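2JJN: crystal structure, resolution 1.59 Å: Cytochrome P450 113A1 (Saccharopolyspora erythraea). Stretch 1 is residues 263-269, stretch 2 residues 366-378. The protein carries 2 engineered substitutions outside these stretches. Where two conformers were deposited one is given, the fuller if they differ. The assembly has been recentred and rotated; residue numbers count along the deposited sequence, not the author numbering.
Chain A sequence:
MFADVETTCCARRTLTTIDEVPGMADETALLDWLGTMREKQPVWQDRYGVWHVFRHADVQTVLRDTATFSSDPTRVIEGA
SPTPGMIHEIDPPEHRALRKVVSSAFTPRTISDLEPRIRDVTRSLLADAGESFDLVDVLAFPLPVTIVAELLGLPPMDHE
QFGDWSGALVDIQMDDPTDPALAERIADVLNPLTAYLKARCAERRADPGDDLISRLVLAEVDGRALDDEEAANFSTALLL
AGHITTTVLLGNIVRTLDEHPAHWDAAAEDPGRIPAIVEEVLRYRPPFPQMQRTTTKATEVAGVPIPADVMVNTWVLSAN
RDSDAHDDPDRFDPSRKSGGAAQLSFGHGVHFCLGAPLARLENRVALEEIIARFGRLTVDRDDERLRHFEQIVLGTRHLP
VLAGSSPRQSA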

# COMPACT_ATOMS: atom_id res chain seq x y z
N HIS A 263 17.88 16.23 5.35
CA HIS A 263 16.57 16.21 6.01
C HIS A 263 16.58 15.53 7.36
O HIS A 263 15.69 15.80 8.16
CB HIS A 263 15.50 15.56 5.11
CG HIS A 263 15.16 16.39 3.92
ND1 HIS A 263 14.29 17.48 3.99
CD2 HIS A 263 15.58 16.33 2.65
CE1 HIS A 263 14.22 18.05 2.80
NE2 HIS A 263 14.98 17.36 1.96
N TRP A 264 17.54 14.65 7.60
CA TRP A 264 17.58 14.03 8.93
C TRP A 264 17.74 15.09 10.03
O TRP A 264 17.02 15.07 11.01
CB TRP A 264 18.73 13.03 9.04
CG TRP A 264 18.60 11.80 8.24
CD1 TRP A 264 19.39 11.45 7.17
CD2 TRP A 264 17.72 10.68 8.49
NE1 TRP A 264 19.05 10.16 6.74
CE2 TRP A 264 18.02 9.69 7.51
CE3 TRP A 264 16.72 10.42 9.44
CZ2 TRP A 264 17.37 8.46 7.46
CZ3 TRP A 264 16.07 9.15 9.39
CH2 TRP A 264 16.42 8.19 8.42
N ASP A 265 18.72 15.99 9.87
CA ASP A 265 18.93 16.99 10.91
C ASP A 265 17.76 17.98 10.95
O ASP A 265 17.38 18.46 12.04
CB ASP A 265 20.26 17.73 10.69
CG ASP A 265 21.47 16.95 11.20
OD1 ASP A 265 21.33 15.88 11.85
OD2 ASP A 265 22.60 17.46 11.00
N ALA A 266 17.19 18.27 9.79
CA ALA A 266 16.04 19.21 9.75
C ALA A 266 14.87 18.69 10.58
O ALA A 266 14.22 19.42 11.37
CB ALA A 266 15.65 19.47 8.36
N ALA A 267 14.60 17.38 10.44
CA ALA A 267 13.49 16.77 11.15
C ALA A 267 13.82 16.57 12.64
O ALA A 267 12.92 16.59 13.49
CB ALA A 267 13.16 15.41 10.51
N ALA A 268 15.11 16.39 12.95
CA ALA A 268 15.53 16.25 14.34
C ALA A 268 15.38 17.58 15.04
O ALA A 268 14.97 17.62 16.21
CB ALA A 268 16.96 15.74 14.47
N GLU A 269 15.67 18.68 14.31
CA GLU A 269 15.51 20.06 14.86
C GLU A 269 14.03 20.41 15.04
O GLU A 269 13.64 21.03 16.03
CB GLU A 269 16.17 21.06 13.92
CG GLU A 269 15.95 22.55 14.27
CD GLU A 269 16.44 23.52 13.20
OE1 GLU A 269 15.95 23.46 12.06
OE2 GLU A 269 17.30 24.37 13.51
N ALA A 366 7.06 6.01 13.41
CA ALA A 366 8.28 5.27 13.14
C ALA A 366 9.45 6.22 12.81
O ALA A 366 10.60 6.01 13.32
CB ALA A 366 8.06 4.30 11.98
N LEU A 367 9.22 7.22 11.96
CA LEU A 367 10.32 8.12 11.65
C LEU A 367 10.74 8.97 12.89
O LEU A 367 11.96 9.15 13.13
CB LEU A 367 9.96 9.01 10.47
CG LEU A 367 11.08 9.96 10.00
CD1 LEU A 367 12.32 9.15 9.67
CD2 LEU A 367 10.61 10.71 8.73
N GLU A 368 9.74 9.39 13.67
CA GLU A 368 10.07 10.08 14.92
C GLU A 368 11.00 9.26 15.78
O GLU A 368 11.96 9.79 16.37
CB GLU A 368 8.80 10.39 15.70
CG GLU A 368 7.96 11.52 15.06
CD GLU A 368 6.62 11.69 15.78
OE1 GLU A 368 6.23 10.81 16.60
OE2 GLU A 368 5.90 12.68 15.49
N GLU A 369 10.70 7.95 15.89
CA GLU A 369 11.46 7.10 16.81
C GLU A 369 12.83 6.74 16.27
O GLU A 369 13.79 6.61 17.03
CB GLU A 369 10.64 5.83 17.11
CG GLU A 369 9.38 6.14 17.88
CD GLU A 369 9.69 6.65 19.28
OE1 GLU A 369 10.57 6.04 19.91
OE2 GLU A 369 9.10 7.67 19.70
N ILE A 370 12.94 6.62 14.94
CA ILE A 370 14.23 6.38 14.31
C ILE A 370 15.13 7.56 14.63
O ILE A 370 16.30 7.40 15.02
CB ILE A 370 14.08 6.17 12.81
CG1 ILE A 370 13.43 4.79 12.56
CG2 ILE A 370 15.44 6.31 12.09
CD1 ILE A 370 13.00 4.59 11.10
N ILE A 371 14.57 8.76 14.43
CA ILE A 371 15.41 9.97 14.61
C ILE A 371 15.72 10.15 16.10
O ILE A 371 16.85 10.52 16.47
CB ILE A 371 14.68 11.17 14.02
CG1 ILE A 371 14.72 11.07 12.50
CG2 ILE A 371 15.34 12.48 14.45
CD1 ILE A 371 13.80 12.11 11.80
N ALA A 372 14.73 9.89 16.98
CA ALA A 372 14.96 10.05 18.42
C ALA A 372 16.11 9.18 18.90
O ALA A 372 16.94 9.60 19.72
CB ALA A 372 13.66 9.72 19.22
N ARG A 373 16.16 7.94 18.42
CA ARG A 373 17.20 7.03 18.90
C ARG A 373 18.51 7.22 18.20
O ARG A 373 19.58 7.24 18.86
CB ARG A 373 16.75 5.55 18.78
CG ARG A 373 17.80 4.60 19.35
CD ARG A 373 17.30 3.15 19.40
NE ARG A 373 18.43 2.20 19.61
CZ ARG A 373 18.93 1.84 20.79
NH1 ARG A 373 18.48 2.38 21.94
NH2 ARG A 373 19.94 0.99 20.84
N PHE A 374 18.48 7.37 16.89
CA PHE A 374 19.75 7.25 16.11
C PHE A 374 20.14 8.58 15.47
O PHE A 374 21.31 8.72 15.01
CB PHE A 374 19.52 6.29 14.97
CG PHE A 374 19.15 4.87 15.37
CD1 PHE A 374 20.05 4.03 16.04
CD2 PHE A 374 17.89 4.39 15.04
CE1 PHE A 374 19.72 2.70 16.36
CE2 PHE A 374 17.53 3.05 15.33
CZ PHE A 374 18.46 2.19 15.98
N GLY A 375 19.20 9.52 15.39
CA GLY A 375 19.39 10.76 14.60
C GLY A 375 19.29 10.58 13.09
O GLY A 375 18.78 11.46 12.40
N ARG A 376 19.83 9.49 12.58
CA ARG A 376 19.76 9.13 11.16
C ARG A 376 20.08 7.64 10.98
O ARG A 376 20.61 6.99 11.90
CB ARG A 376 20.73 10.00 10.34
CG ARG A 376 22.20 9.71 10.69
CD ARG A 376 23.19 10.55 9.83
NE ARG A 376 23.08 11.93 10.30
CZ ARG A 376 22.70 13.00 9.60
NH1 ARG A 376 22.46 12.97 8.28
NH2 ARG A 376 22.64 14.15 10.22
N LEU A 377 19.72 7.11 9.83
CA LEU A 377 20.19 5.80 9.39
C LEU A 377 20.70 5.95 7.96
O LEU A 377 20.27 6.85 7.25
CB LEU A 377 19.04 4.80 9.34
CG LEU A 377 18.55 4.44 10.74
CD1 LEU A 377 17.27 3.57 10.56
CD2 LEU A 377 19.58 3.67 11.57
N THR A 378 21.64 5.07 7.57
CA THR A 378 22.05 4.99 6.16
C THR A 378 21.91 3.55 5.67
O THR A 378 21.91 2.61 6.49
CB THR A 378 23.52 5.42 5.98
OG1 THR A 378 23.82 5.56 4.59
CG2 THR A 378 24.51 4.36 6.61
O HOH W 1 21.41 8.86 5.67
O HOH W 2 21.23 15.96 8.29
O HOH W 3 19.94 13.95 13.18
O HOH W 4 22.47 12.87 13.20

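Both stretches belong to one chain, and the touching residues lie at least 103 positions apart in sequence. Stretch 1 is helical throughout, within a helix that begins earlier in the chain. Stretch 2 continues another helix as far as Phe374, then leaves it. The two helix axes cross almost at right angles, at -96°, and approach to 10.0 Å. The two stretches together bury 453 Å² of surface against each other.

Both helices keep regular backbone bonding. In stretch 1, Ala268 N donates to Trp264 O at 3.0 Å. In stretch 2, Gly375 N donates to Ile371 O at 2.8 Å. Gly375 is the first residue to leave helical phi/psi. Its phi is positive, at 75°, a value that by itself favours glycine. The chain then becomes extended at Arg376 and Leu377 and runs close to Trp264. The CA atoms of Trp264 and Arg376 are 5.8 Å apart, and those of Ala268 and Ile371 are 6.3 Å apart.

Trp264 is the centre of the contact. It is buried, its CA-to-CB bond points toward stretch 2, and 160 Å² of the residue is covered by that stretch. Arg376 CB lies over one ring face, 3.6 Å from the centroid of the five-membered ring and 14° off the ring normal. This is a CH-pi contact, in which an aliphatic carbon packs against the electron-rich indole. Ile371 meets the ring at its edge, with Ile371 CG1 3.7 Å from Trp264 CE3. Trp264 CZ3 reaches Leu367 CD1 at 3.8 Å and Ile370 CG2 at 4.0 Å. The indole thus touches both the last turns of the helix and the segment that follows.

Two alanines extend the apolar surface. Ala267 CB is 3.6 Å from Ile371 CD1, and Ala268 CB is 3.6 Å from Ile371 CG2. Ile371 thus meets both alanine methyls as well as the indole. These are van der Waals contacts between apolar groups; Ala267 is buried, while Ala268 is exposed.

The indole nitrogen is satisfied through solvent. Trp264 NE1 donates to water 1 at 2.9 Å, and water 1 donates to Leu377 O at 2.8 Å. The water links the ring to the extended backbone.

The charged contact is a salt bridge. Asp265 OD1 lies 2.7 Å from Arg376 NH2, at the edge of the guanidinium and near its plane. Opposite charges bring the two groups together. Trp264 CB lies over one face of the same group.

Water reinforces this polar side. Water 2 accepts from Asp265 N and Arg376 NH2, each at 3.0 Å, so it joins the helix backbone to the arginine. Water 3 donates to Asp265 OD1 at 2.7 Å and to Gly375 O at 2.9 Å. Water 4 accepts from Arg376 NE at 3.1 Å and makes a weak bond to Asp265 OD1 at 3.5 Å. No direct hydrogen bond joins the stretches; apolar packing, the salt bridge and bridging waters connect them.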